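Immunity 23 family protein (Burkholderia dolosa AU0158, PDB 5FFP) probably acts as the immunity protein (antitoxin) that protects its own cell from the cognate toxin of a contact-dependent growth inhibition (CDI) system. Local coordinates at residues D118-I124 with G135-R141; P6-W12 with L29-G35; Y76-C80 with Y110-L114; E63-L67 with L79-A83; M1-N5 with D150-S155. All coordinates share one frame; numbering follows the deposited sequence.

Interaction 1 of 5, residues D118-I124 with G135-R141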
# COMPACT_ATOMS: atom_id res chain seq x y z
N ASP A 118 -19.05 -12.56 13.81
CA ASP A 118 -19.50 -13.67 14.61
C ASP A 118 -19.58 -14.93 13.72
O ASP A 118 -18.53 -15.48 13.39
CB ASP A 118 -20.83 -13.29 15.30
CG ASP A 118 -21.15 -14.17 16.48
OD1 ASP A 118 -22.32 -14.57 16.64
OD2 ASP A 118 -20.21 -14.46 17.26
N GLU A 119 -20.79 -15.32 13.31
CA GLU A 119 -21.03 -16.54 12.52
C GLU A 119 -21.54 -16.27 11.07
O GLU A 119 -21.89 -17.19 10.35
CB GLU A 119 -22.00 -17.47 13.27
CG GLU A 119 -21.34 -18.20 14.45
CD GLU A 119 -20.06 -18.96 14.11
OE1 GLU A 119 -19.48 -19.54 15.05
OE2 GLU A 119 -19.61 -19.00 12.93
N SER A 120 -21.53 -15.01 10.65
CA SER A 120 -21.97 -14.65 9.30
C SER A 120 -20.81 -14.03 8.56
O SER A 120 -19.70 -13.91 9.09
CB SER A 120 -23.15 -13.65 9.32
OG SER A 120 -24.22 -14.08 10.13
N ALA A 121 -21.07 -13.61 7.33
CA ALA A 121 -20.08 -12.89 6.54
C ALA A 121 -20.74 -12.13 5.41
O ALA A 121 -21.84 -12.46 5.00
CB ALA A 121 -19.01 -13.83 6.00
N LYS A 122 -20.06 -11.11 4.92
CA LYS A 122 -20.54 -10.31 3.81
C LYS A 122 -19.48 -10.21 2.72
O LYS A 122 -18.33 -9.89 2.99
CB LYS A 122 -20.85 -8.90 4.28
CG LYS A 122 -22.20 -8.78 4.92
CD LYS A 122 -22.45 -7.36 5.37
CE LYS A 122 -23.83 -7.26 5.97
NZ LYS A 122 -24.15 -5.91 6.50
N LEU A 123 -19.88 -10.50 1.49
CA LEU A 123 -19.13 -10.04 0.34
C LEU A 123 -19.63 -8.67 0.01
O LEU A 123 -20.83 -8.46 -0.12
CB LEU A 123 -19.34 -10.93 -0.86
CG LEU A 123 -18.60 -12.25 -0.88
CD1 LEU A 123 -19.00 -13.01 -2.13
CD2 LEU A 123 -17.10 -12.01 -0.85
N ILE A 124 -18.70 -7.73 -0.10
CA ILE A 124 -19.04 -6.35 -0.42
C ILE A 124 -18.26 -6.03 -1.69
O ILE A 124 -17.04 -6.11 -1.70
CB ILE A 124 -18.63 -5.41 0.74
CG1 ILE A 124 -19.26 -5.91 2.05
CG2 ILE A 124 -18.99 -3.95 0.43
CD1 ILE A 124 -19.16 -4.96 3.23
N GLY A 135 -22.64 -3.08 -3.62
CA GLY A 135 -23.65 -4.01 -3.12
C GLY A 135 -23.02 -5.06 -2.24
O GLY A 135 -21.82 -5.07 -2.09
N GLU A 136 -23.82 -5.94 -1.67
CA GLU A 136 -23.29 -6.99 -0.83
C GLU A 136 -24.28 -8.10 -0.71
O GLU A 136 -25.47 -7.90 -0.97
CB GLU A 136 -22.99 -6.47 0.59
CG GLU A 136 -24.22 -6.11 1.42
CD GLU A 136 -23.92 -5.23 2.64
OE1 GLU A 136 -23.21 -4.21 2.49
OE2 GLU A 136 -24.42 -5.55 3.75
N VAL A 137 -23.77 -9.26 -0.29
CA VAL A 137 -24.61 -10.40 -0.01
C VAL A 137 -24.14 -11.06 1.27
O VAL A 137 -22.94 -11.18 1.50
CB VAL A 137 -24.58 -11.42 -1.17
CG1 VAL A 137 -23.15 -11.75 -1.60
CG2 VAL A 137 -25.33 -12.70 -0.79
N VAL A 138 -25.10 -11.49 2.10
CA VAL A 138 -24.82 -12.13 3.36
C VAL A 138 -24.57 -13.61 3.15
O VAL A 138 -25.39 -14.33 2.57
CB VAL A 138 -26.02 -11.99 4.36
CG1 VAL A 138 -25.74 -12.75 5.66
CG2 VAL A 138 -26.33 -10.53 4.65
N LEU A 139 -23.44 -14.08 3.65
CA LEU A 139 -23.09 -15.48 3.61
C LEU A 139 -23.01 -16.01 5.01
O LEU A 139 -23.05 -15.28 5.99
CB LEU A 139 -21.71 -15.66 2.97
CG LEU A 139 -21.61 -15.58 1.44
CD1 LEU A 139 -22.24 -14.37 0.79
CD2 LEU A 139 -20.14 -15.66 1.06
N VAL A 140 -22.85 -17.31 5.10
CA VAL A 140 -22.48 -17.93 6.35
C VAL A 140 -20.95 -17.79 6.44
O VAL A 140 -20.27 -17.72 5.43
CB VAL A 140 -22.99 -19.39 6.35
CG1 VAL A 140 -22.49 -20.18 7.56
CG2 VAL A 140 -24.53 -19.39 6.31
N ARG A 141 -20.43 -17.74 7.66
CA ARG A 141 -18.99 -17.64 7.86
C ARG A 141 -18.32 -18.95 7.47
O ARG A 141 -18.80 -20.02 7.79
CB ARG A 141 -18.66 -17.33 9.32
CG ARG A 141 -17.17 -17.12 9.57
CD ARG A 141 -16.86 -16.53 10.93
NE ARG A 141 -16.98 -17.55 11.98
CZ ARG A 141 -16.10 -18.53 12.23
NH1 ARG A 141 -16.36 -19.40 13.21
NH2 ARG A 141 -14.98 -18.66 11.51
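Ala-121 and Leu-139 exchange two backbone hydrogen bonds, Ala-121 N to Leu-139 O at 2.9 Å and Leu-139 N to Ala-121 O at 2.6 Å, and Leu-123 and Val-137 form the next such pair. The segment axes run at 145° to each other, as expected of a twisted antiparallel beta hairpin. Past the strand ends, Arg-141 N adds a further bond to Glu-119 O at 3.1 Å.

Apolar contacts lie on the face carrying Ala-121, Leu-123, Val-137 and Leu-139. Leu-123 CB meets the CG1 branch of Val-137 at 4.0 Å, and its CG meets Leu-139 CD2 at 4.2 Å. The same face is packed by Phe-9 and Met-33 of the other sheet.

Charged groups meet elsewhere. Although CB of Glu-119 points away, the bend at chi2 (-53°) returns its carboxylate to Arg-141 in a salt bridge, with a weak bond from Arg-141 NE to Glu-119 OE2 at 3.1 Å. OE2 takes a second weak bond from NH1, and the carboxylate and guanidinium planes differ by 31°. On the face of Lys-122, Glu-136 and Ile-124, the ion pair of Lys-122 with Glu-136 is doubtful because neighbouring atoms are modelled too close; Ile-124 CG1 lies alongside Glu-136 CB at 4.0 Å.

The geometry implies that backbone bonding sets the register, the leucine face joins the core, and a forked but weak ion pair closes the exposed end.

Interaction 2 of 5, residues P6-W12 with L29-G35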
# COMPACT_ATOMS: atom_id res chain seq x y z
N PRO A 6 -24.98 -20.12 -6.82
CA PRO A 6 -25.05 -18.77 -7.33
C PRO A 6 -25.94 -17.82 -6.55
O PRO A 6 -25.77 -16.63 -6.67
CB PRO A 6 -25.61 -18.95 -8.73
CG PRO A 6 -25.11 -20.29 -9.12
CD PRO A 6 -25.13 -21.11 -7.87
N HIS A 7 -26.91 -18.33 -5.79
CA HIS A 7 -27.79 -17.43 -5.05
C HIS A 7 -27.12 -16.84 -3.83
O HIS A 7 -27.60 -15.86 -3.28
CB HIS A 7 -29.12 -18.13 -4.63
CG HIS A 7 -30.08 -18.33 -5.77
ND1 HIS A 7 -31.13 -19.22 -5.71
CD2 HIS A 7 -30.11 -17.80 -7.02
CE1 HIS A 7 -31.79 -19.20 -6.86
NE2 HIS A 7 -31.20 -18.35 -7.67
N THR A 8 -26.04 -17.45 -3.36
CA THR A 8 -25.28 -16.92 -2.24
C THR A 8 -23.85 -16.54 -2.74
O THR A 8 -23.58 -15.37 -3.06
CB THR A 8 -25.19 -17.96 -1.13
OG1 THR A 8 -24.87 -19.21 -1.73
CG2 THR A 8 -26.55 -18.10 -0.38
N PHE A 9 -22.99 -17.55 -2.88
CA PHE A 9 -21.69 -17.34 -3.52
C PHE A 9 -21.24 -18.55 -4.32
O PHE A 9 -21.28 -19.69 -3.85
CB PHE A 9 -20.62 -16.99 -2.46
CG PHE A 9 -19.26 -16.85 -3.04
CD1 PHE A 9 -18.98 -15.85 -3.96
CD2 PHE A 9 -18.26 -17.76 -2.73
CE1 PHE A 9 -17.73 -15.74 -4.54
CE2 PHE A 9 -16.99 -17.64 -3.29
CZ PHE A 9 -16.74 -16.64 -4.19
N ALA A 10 -20.79 -18.30 -5.54
CA ALA A 10 -20.21 -19.35 -6.35
C ALA A 10 -19.13 -18.78 -7.24
O ALA A 10 -19.12 -17.57 -7.51
CB ALA A 10 -21.28 -20.00 -7.20
N ILE A 11 -18.25 -19.68 -7.70
CA ILE A 11 -17.25 -19.35 -8.71
C ILE A 11 -17.53 -20.21 -9.89
O ILE A 11 -17.67 -21.43 -9.76
CB ILE A 11 -15.83 -19.66 -8.21
CG1 ILE A 11 -15.58 -18.91 -6.89
CG2 ILE A 11 -14.78 -19.20 -9.23
CD1 ILE A 11 -14.25 -19.18 -6.27
N TRP A 12 -17.59 -19.57 -11.05
CA TRP A 12 -17.75 -20.23 -12.30
C TRP A 12 -16.46 -20.01 -13.11
O TRP A 12 -16.10 -18.83 -13.37
CB TRP A 12 -18.92 -19.55 -13.01
CG TRP A 12 -19.57 -20.33 -14.11
CD1 TRP A 12 -19.38 -21.63 -14.41
CD2 TRP A 12 -20.62 -19.88 -14.95
NE1 TRP A 12 -20.20 -22.00 -15.45
CE2 TRP A 12 -20.97 -20.92 -15.80
CE3 TRP A 12 -21.26 -18.65 -15.12
CZ2 TRP A 12 -21.93 -20.80 -16.79
CZ3 TRP A 12 -22.21 -18.51 -16.14
CH2 TRP A 12 -22.53 -19.58 -16.95
N LEU A 29 -13.60 -16.54 -15.81
CA LEU A 29 -13.80 -16.68 -14.39
C LEU A 29 -14.76 -15.61 -13.91
O LEU A 29 -14.67 -14.44 -14.30
CB LEU A 29 -12.49 -16.55 -13.65
CG LEU A 29 -12.60 -16.81 -12.16
CD1 LEU A 29 -11.37 -17.54 -11.66
CD2 LEU A 29 -12.77 -15.52 -11.41
N GLY A 30 -15.72 -16.05 -13.11
CA GLY A 30 -16.71 -15.14 -12.58
C GLY A 30 -17.05 -15.55 -11.18
O GLY A 30 -16.90 -16.71 -10.83
N TYR A 31 -17.47 -14.59 -10.39
CA TYR A 31 -18.06 -14.78 -9.07
C TYR A 31 -19.56 -14.46 -9.22
O TYR A 31 -19.94 -13.39 -9.75
CB TYR A 31 -17.48 -13.76 -8.09
CG TYR A 31 -16.12 -14.02 -7.51
CD1 TYR A 31 -15.28 -15.03 -7.97
CD2 TYR A 31 -15.65 -13.20 -6.53
CE1 TYR A 31 -14.03 -15.24 -7.43
CE2 TYR A 31 -14.40 -13.39 -5.99
CZ TYR A 31 -13.59 -14.41 -6.46
OH TYR A 31 -12.35 -14.58 -5.88
N PHE A 32 -20.41 -15.39 -8.78
CA PHE A 32 -21.83 -15.10 -8.52
C PHE A 32 -21.96 -14.68 -7.05
O PHE A 32 -21.48 -15.36 -6.15
CB PHE A 32 -22.72 -16.33 -8.66
CG PHE A 32 -23.06 -16.68 -10.06
CD1 PHE A 32 -24.12 -16.08 -10.68
CD2 PHE A 32 -22.38 -17.68 -10.71
CE1 PHE A 32 -24.45 -16.42 -11.98
CE2 PHE A 32 -22.68 -18.04 -12.00
CZ PHE A 32 -23.72 -17.41 -12.65
N MSE A 33 -22.63 -13.57 -6.82
CA MSE A 33 -22.79 -13.03 -5.49
C MSE A 33 -24.23 -12.58 -5.39
O MSE A 33 -24.67 -11.68 -6.14
CB MSE A 33 -21.79 -11.89 -5.30
CG MSE A 33 -20.37 -12.28 -5.72
SE MSE A 33 -19.20 -10.72 -5.42
CE MSE A 33 -19.64 -9.73 -7.08
N GLY A 34 -24.98 -13.24 -4.50
CA GLY A 34 -26.44 -13.01 -4.34
C GLY A 34 -27.20 -12.99 -5.63
O GLY A 34 -28.07 -12.15 -5.84
N GLY A 35 -26.82 -13.88 -6.55
CA GLY A 35 -27.43 -13.96 -7.88
C GLY A 35 -26.84 -13.09 -8.97
O GLY A 35 -27.13 -13.30 -10.15
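Phe-9 turns its ring edge toward the face of Tyr-31 in a T-shaped stack, with centroids 5.2 Å apart and planes at 88°. The atom that makes the approach is Phe-9 CE1, 3.8 Å from Tyr-31 CG and displaced from the ring centre toward its rim. Placing CG of Phe-9 opposite the backbone N (chi1 176°) carries the ring across to Tyr-31 of the partner strand, diagonal to its own bridge partner Met-33. Ile-11 lies beside Tyr-31, pointing the same way, with Ile-11 CG1 4.0 Å from Tyr-31 CE1.

On the other face, with Ala-10 and Trp-12, Phe-32 is the central ring. Pro-6 CB sits over the face of its ring, 3.9 Å from the centroid, in a CH-pi contact. Trp-12 approaches the same ring obliquely, its CE3 3.5 Å from Phe-32 CE2; these two ring systems are slid apart and overlap little, with planes 30° from parallel.

Backbone bonds pair Ala-10 with Phe-32 and Trp-12 with Gly-30, while a classic beta bulge at Thr-8 and Phe-9, opposite Asn-5, interrupts the strand's other edge. Gly-34 N still reaches Thr-8 O at 2.9 Å. Tyr-31 OH bonds to Val-100 O.

Side chains thus meet across this antiparallel hairpin through aromatic and aliphatic surfaces, with no ion pair between the segments.

Interaction 3 of 5, residues Y76-C80 with Y110-L114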
# COMPACT_ATOMS: atom_id res chain seq x y z
N TYR A 76 -17.72 -0.09 1.17
CA TYR A 76 -16.90 -0.19 -0.04
C TYR A 76 -15.94 0.99 -0.21
O TYR A 76 -14.82 0.81 -0.68
CB TYR A 76 -17.80 -0.29 -1.26
CG TYR A 76 -17.07 -0.44 -2.58
CD1 TYR A 76 -16.47 -1.64 -2.93
CD2 TYR A 76 -16.99 0.61 -3.48
CE1 TYR A 76 -15.81 -1.79 -4.14
CE2 TYR A 76 -16.32 0.48 -4.68
CZ TYR A 76 -15.73 -0.71 -5.00
OH TYR A 76 -15.07 -0.85 -6.21
N ARG A 77 -16.38 2.18 0.16
CA ARG A 77 -15.53 3.37 0.11
C ARG A 77 -14.42 3.29 1.14
O ARG A 77 -13.29 3.62 0.85
CB ARG A 77 -16.35 4.63 0.37
CG ARG A 77 -15.57 5.92 0.18
CD ARG A 77 -16.49 7.12 -0.03
NE ARG A 77 -17.40 7.32 1.10
CZ ARG A 77 -18.72 7.08 1.10
NH1 ARG A 77 -19.34 6.63 0.01
NH2 ARG A 77 -19.42 7.30 2.21
N GLU A 78 -14.76 2.85 2.34
CA GLU A 78 -13.78 2.69 3.40
C GLU A 78 -12.76 1.58 3.06
O GLU A 78 -11.59 1.66 3.42
CB GLU A 78 -14.50 2.41 4.73
CG GLU A 78 -13.61 2.03 5.93
CD GLU A 78 -12.44 2.98 6.15
OE1 GLU A 78 -12.60 4.20 5.93
OE2 GLU A 78 -11.35 2.49 6.54
N LEU A 79 -13.21 0.53 2.38
CA LEU A 79 -12.33 -0.60 2.07
C LEU A 79 -11.37 -0.25 0.94
O LEU A 79 -10.22 -0.69 0.92
CB LEU A 79 -13.18 -1.81 1.71
CG LEU A 79 -13.82 -2.47 2.93
CD1 LEU A 79 -15.05 -3.27 2.52
CD2 LEU A 79 -12.80 -3.35 3.63
N CYS A 80 -11.88 0.53 -0.02
CA CYS A 80 -11.10 1.11 -1.09
C CYS A 80 -10.14 2.19 -0.56
O CYS A 80 -9.07 2.41 -1.13
CB CYS A 80 -12.03 1.69 -2.16
SG CYS A 80 -13.00 0.44 -3.04
N TYR A 110 -13.13 -4.89 -10.54
CA TYR A 110 -14.11 -5.39 -9.59
C TYR A 110 -13.36 -5.62 -8.32
O TYR A 110 -12.44 -6.43 -8.26
CB TYR A 110 -14.77 -6.66 -10.08
CG TYR A 110 -15.66 -6.48 -11.31
CD1 TYR A 110 -16.95 -5.98 -11.20
CD2 TYR A 110 -15.22 -6.86 -12.59
CE1 TYR A 110 -17.77 -5.84 -12.32
CE2 TYR A 110 -16.03 -6.73 -13.72
CZ TYR A 110 -17.30 -6.22 -13.58
OH TYR A 110 -18.12 -6.07 -14.69
N TYR A 111 -13.75 -4.88 -7.29
CA TYR A 111 -13.13 -5.00 -5.98
C TYR A 111 -14.14 -5.65 -5.07
O TYR A 111 -15.25 -5.15 -4.91
CB TYR A 111 -12.67 -3.63 -5.50
CG TYR A 111 -11.47 -3.16 -6.31
CD1 TYR A 111 -10.20 -3.68 -6.06
CD2 TYR A 111 -11.61 -2.25 -7.35
CE1 TYR A 111 -9.11 -3.30 -6.82
CE2 TYR A 111 -10.51 -1.85 -8.10
CZ TYR A 111 -9.26 -2.38 -7.83
OH TYR A 111 -8.15 -2.00 -8.57
N ILE A 112 -13.76 -6.79 -4.51
CA ILE A 112 -14.70 -7.63 -3.81
C ILE A 112 -14.10 -8.00 -2.48
O ILE A 112 -13.02 -8.59 -2.44
CB ILE A 112 -14.99 -8.89 -4.62
CG1 ILE A 112 -15.67 -8.51 -5.95
CG2 ILE A 112 -15.89 -9.84 -3.84
CD1 ILE A 112 -15.50 -9.56 -7.01
N PHE A 113 -14.80 -7.65 -1.40
CA PHE A 113 -14.22 -7.75 -0.08
C PHE A 113 -15.01 -8.72 0.78
O PHE A 113 -16.21 -8.84 0.62
CB PHE A 113 -14.19 -6.37 0.58
CG PHE A 113 -13.40 -5.32 -0.18
CD1 PHE A 113 -12.02 -5.21 -0.04
CD2 PHE A 113 -14.06 -4.41 -1.00
CE1 PHE A 113 -11.30 -4.24 -0.72
CE2 PHE A 113 -13.35 -3.43 -1.68
CZ PHE A 113 -11.97 -3.34 -1.54
N LEU A 114 -14.31 -9.40 1.68
CA LEU A 114 -14.93 -10.26 2.67
C LEU A 114 -14.87 -9.59 4.05
O LEU A 114 -13.78 -9.22 4.52
CB LEU A 114 -14.20 -11.59 2.71
CG LEU A 114 -14.90 -12.74 3.44
CD1 LEU A 114 -16.23 -13.08 2.79
CD2 LEU A 114 -14.01 -13.97 3.46
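Phe-113 lays its ring flat against CB of Leu-79, which stands 3.6 Å from the centroid and only 6° off the ring normal, a CH-pi contact over the centre of the face. This is helix-on-sheet packing: helix 72-83 crosses strand 110-117, the short segment axes passing 9.8 Å apart at 99°. The Leu-79 and Phe-113 side chains run antiparallel alongside one another, and the CD1 branch of the leucine runs on to Phe-113 CB at 3.8 Å.

The ring's edge is met by two more helix residues. Tyr-76 CD1 lies in the ring plane, 3.8 Å from Phe-113 CE2, and Cys-80 SG forms a sulfur-aromatic contact at the edge, 5.2 Å from the centroid. Within the helix that sulfur also sits over the centre of the Tyr-76 ring.

Turning CG of Tyr-76 anti to its own N (chi1 -178°) carries the ring toward Tyr-111, whose OH bonds Gly-90 O of the second subunit. Tyr-76 OH bonds Lys-128 O while lying 3.7 Å from Tyr-111 CB.

Interaction 4 of 5, residues E63-L67 with L79-A83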
# COMPACT_ATOMS: atom_id res chain seq x y z
N GLU A 63 -12.66 -10.41 10.65
CA GLU A 63 -13.74 -9.84 11.46
C GLU A 63 -13.69 -8.33 11.38
O GLU A 63 -12.64 -7.72 11.60
CB GLU A 63 -13.56 -10.26 12.93
CG GLU A 63 -14.16 -11.61 13.30
CD GLU A 63 -15.60 -11.49 13.79
OE1 GLU A 63 -16.26 -10.51 13.39
OE2 GLU A 63 -16.06 -12.36 14.57
N ASP A 64 -14.82 -7.70 11.09
CA ASP A 64 -14.90 -6.25 11.23
C ASP A 64 -16.34 -5.81 11.43
O ASP A 64 -17.15 -5.83 10.49
CB ASP A 64 -14.26 -5.52 10.04
CG ASP A 64 -14.18 -4.04 10.28
OD1 ASP A 64 -15.24 -3.44 10.55
OD2 ASP A 64 -13.07 -3.48 10.20
N ALA A 65 -16.63 -5.42 12.66
CA ALA A 65 -17.99 -5.19 13.11
C ALA A 65 -18.59 -3.95 12.47
O ALA A 65 -19.76 -3.92 12.10
CB ALA A 65 -18.03 -5.07 14.62
N GLU A 66 -17.77 -2.92 12.32
CA GLU A 66 -18.25 -1.67 11.77
C GLU A 66 -18.69 -1.90 10.33
O GLU A 66 -19.84 -1.63 9.97
CB GLU A 66 -17.15 -0.61 11.83
CG GLU A 66 -17.64 0.82 11.64
CD GLU A 66 -16.76 1.64 10.69
OE1 GLU A 66 -15.70 1.15 10.23
OE2 GLU A 66 -17.16 2.79 10.38
N LEU A 67 -17.78 -2.45 9.53
CA LEU A 67 -17.98 -2.62 8.09
C LEU A 67 -19.13 -3.56 7.80
O LEU A 67 -19.82 -3.42 6.78
CB LEU A 67 -16.71 -3.17 7.43
CG LEU A 67 -15.49 -2.24 7.46
CD1 LEU A 67 -14.22 -2.99 7.06
CD2 LEU A 67 -15.72 -1.03 6.56
N LEU A 79 -13.21 0.53 2.38
CA LEU A 79 -12.33 -0.60 2.07
C LEU A 79 -11.37 -0.25 0.94
O LEU A 79 -10.22 -0.69 0.92
CB LEU A 79 -13.18 -1.81 1.71
CG LEU A 79 -13.82 -2.47 2.93
CD1 LEU A 79 -15.05 -3.27 2.52
CD2 LEU A 79 -12.80 -3.35 3.63
N CYS A 80 -11.88 0.53 -0.02
CA CYS A 80 -11.10 1.11 -1.09
C CYS A 80 -10.14 2.19 -0.56
O CYS A 80 -9.07 2.41 -1.13
CB CYS A 80 -12.03 1.69 -2.16
SG CYS A 80 -13.00 0.44 -3.04
N ASN A 81 -10.53 2.88 0.51
CA ASN A 81 -9.61 3.76 1.23
C ASN A 81 -8.44 3.02 1.82
O ASN A 81 -7.32 3.48 1.74
CB ASN A 81 -10.31 4.50 2.37
CG ASN A 81 -10.61 5.93 2.02
OD1 ASN A 81 -9.96 6.85 2.54
ND2 ASN A 81 -11.56 6.14 1.12
N ARG A 82 -8.70 1.87 2.44
CA ARG A 82 -7.65 1.10 3.09
C ARG A 82 -6.69 0.50 2.09
O ARG A 82 -5.49 0.44 2.34
CB ARG A 82 -8.25 -0.02 3.93
CG ARG A 82 -8.89 0.47 5.21
CD ARG A 82 -9.42 -0.69 6.06
NE ARG A 82 -10.36 -0.20 7.08
CZ ARG A 82 -10.94 -0.95 8.01
NH1 ARG A 82 -10.69 -2.25 8.10
NH2 ARG A 82 -11.78 -0.38 8.86
N ALA A 83 -7.24 0.07 0.96
CA ALA A 83 -6.50 -0.60 -0.08
C ALA A 83 -5.66 0.37 -0.89
O ALA A 83 -4.57 0.01 -1.36
CB ALA A 83 -7.47 -1.33 -0.99
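Leu-79 opens the contact from helix 72-83: its CD2 branch meets CD1 of Leu-67 at 3.7 Å, the two side chains approaching at a slant. The same leucine also packs on strand 110-117, so it bridges the short helix 65-69 and the sheet.

One turn further along, Arg-82 reaches across from the same helix with its chain extended from CG to NE. Leu-67 CD1 lies over one face of the guanidinium, 3.8 Å from NH1. At the edge, near the group's plane, Asp-64 OD2 stands 3.4 Å from NH1 in a weak hydrogen bond that is also a salt bridge; the carboxylate plane is turned 46° from that of the guanidinium. Glu-66 OE1 is 4.4 Å from NH2, too long for a salt bridge. The stronger polar partner is Glu-78, whose carboxylate holds NE.

The other oxygen of Asp-64 is engaged at home. As N-cap of helix 65-69 it accepts Leu-67 N at OD1, 2.9 Å away and nearly straight at 175°, with the donor 32° out of the carboxylate plane.

One carboxylate thus caps a helix start with one oxygen and meets the arginine with the other, so the cap bond probably helps hold it in place for the looser ion pair.

Interaction 5 of 5, residues M1-N5 with D150-S155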
# COMPACT_ATOMS: atom_id res chain seq x y z
N MSE A 1 -16.59 -25.20 -15.04
CA MSE A 1 -16.77 -25.79 -13.68
C MSE A 1 -17.42 -24.76 -12.81
O MSE A 1 -17.16 -23.57 -12.95
CB MSE A 1 -15.42 -26.26 -13.15
CG MSE A 1 -15.07 -25.74 -11.75
SE MSE A 1 -13.30 -26.42 -11.12
CE MSE A 1 -12.30 -26.60 -12.83
N LEU A 2 -18.25 -25.21 -11.88
CA LEU A 2 -19.02 -24.29 -11.04
C LEU A 2 -19.14 -24.84 -9.63
O LEU A 2 -19.60 -25.94 -9.42
CB LEU A 2 -20.40 -24.04 -11.63
CG LEU A 2 -21.35 -23.07 -10.93
CD1 LEU A 2 -20.70 -21.76 -10.61
CD2 LEU A 2 -22.52 -22.81 -11.85
N SER A 3 -18.64 -24.06 -8.68
CA SER A 3 -18.55 -24.52 -7.34
C SER A 3 -19.30 -23.50 -6.52
O SER A 3 -19.21 -22.30 -6.76
CB SER A 3 -17.06 -24.65 -6.96
OG SER A 3 -16.92 -25.54 -5.87
N GLY A 4 -20.05 -24.00 -5.55
CA GLY A 4 -20.88 -23.15 -4.69
C GLY A 4 -22.28 -22.97 -5.27
O GLY A 4 -22.78 -23.78 -6.05
N ASN A 5 -22.92 -21.88 -4.87
CA ASN A 5 -24.36 -21.70 -5.08
C ASN A 5 -24.60 -20.29 -5.55
O ASN A 5 -24.44 -19.35 -4.76
CB ASN A 5 -25.07 -21.93 -3.76
CG ASN A 5 -26.57 -21.68 -3.84
OD1 ASN A 5 -27.11 -21.10 -4.79
ND2 ASN A 5 -27.26 -22.11 -2.80
N ASP A 150 -12.91 -25.69 -2.60
CA ASP A 150 -13.54 -26.65 -3.50
C ASP A 150 -13.02 -26.44 -4.92
O ASP A 150 -12.65 -27.40 -5.61
CB ASP A 150 -15.07 -26.48 -3.45
CG ASP A 150 -15.83 -27.62 -4.10
OD1 ASP A 150 -15.30 -28.76 -4.21
OD2 ASP A 150 -17.01 -27.38 -4.48
N VAL A 151 -13.01 -25.20 -5.38
CA VAL A 151 -12.46 -24.92 -6.71
C VAL A 151 -11.02 -25.43 -6.87
O VAL A 151 -10.66 -25.97 -7.89
CB VAL A 151 -12.53 -23.43 -7.05
CG1 VAL A 151 -11.84 -23.16 -8.37
CG2 VAL A 151 -13.97 -22.99 -7.16
N LEU A 152 -10.21 -25.28 -5.83
CA LEU A 152 -8.81 -25.76 -5.89
C LEU A 152 -8.70 -27.27 -5.88
O LEU A 152 -7.83 -27.83 -6.53
CB LEU A 152 -8.01 -25.18 -4.73
CG LEU A 152 -7.94 -23.66 -4.74
CD1 LEU A 152 -7.40 -23.14 -3.40
CD2 LEU A 152 -7.11 -23.18 -5.92
N ALA A 153 -9.59 -27.92 -5.13
CA ALA A 153 -9.62 -29.38 -5.08
C ALA A 153 -9.99 -29.99 -6.44
O ALA A 153 -9.42 -31.00 -6.82
CB ALA A 153 -10.59 -29.86 -4.01
N LYS A 154 -10.94 -29.37 -7.14
CA LYS A 154 -11.51 -29.96 -8.36
C LYS A 154 -10.69 -29.76 -9.65
O LYS A 154 -10.99 -30.36 -10.68
CB LYS A 154 -12.94 -29.43 -8.58
CG LYS A 154 -13.97 -29.99 -7.61
CD LYS A 154 -15.27 -29.21 -7.63
CE LYS A 154 -15.78 -28.87 -9.05
NZ LYS A 154 -17.09 -28.15 -9.14
N SER A 155 -9.67 -28.91 -9.59
CA SER A 155 -8.95 -28.52 -10.80
C SER A 155 -8.02 -29.60 -11.40
O SER A 155 -6.97 -29.91 -10.86
CB SER A 155 -8.19 -27.22 -10.52
OG SER A 155 -9.15 -26.23 -10.14
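The carboxylate of Asp-150 is the flat group that reaches Ser-3. Its OD2 is modelled 2.3 Å from Ser-3 OG, too short to be trusted, so no bond, face or edge approach is drawn from it. Firmer evidence comes from the apolar neighbour: Ser-3 CB rests against the CG2 branch of Val-151 at 3.5 Å. Ser-3 is buried, and its CB points toward the helix.

These residues belong to the short edge strand 2-3 of an antiparallel four-stranded sheet and to the final turns of helix 143-154, so the two ends of the modelled chain lie together. Val-151 also packs on Ile-11 of the adjoining strand.

At the outer end, selenomethionine Met-1 and Lys-154 lie alongside, pointing opposite ways, with SE 4.0 Å from Lys-154 CB. The lysine chain bends at chi3 (44°), bringing NZ to 3.4 Å from Leu-2 O, although the angle is too poor for a hydrogen bond. Ser-155 OG donates to Val-151 O at 2.7 Å.

Overall arrangement
From the N terminus, residues 1-5 open interaction 5, which closes only at 150-155, so every other contact is nested within its loop. Interaction 2 comes first inside it, a hairpin closed at 29-35 whose strand 9-15 adjoins strand 2-3. Interaction 4 then links 63-67 to 79-83, and interaction 3 starts on that same helix before interaction 4 has ended, so the two interlock before interaction 3 closes at 110-114. Interaction 1 follows as the hairpin 118-141, sharing its sheet with strand 110-117. Tyr-31 and Met-33 of interaction 2 pack on Ile-112 of interaction 3, tying the two sheets together. Interactions 4 and 5 lie farthest apart, with centres about 27 Å distant.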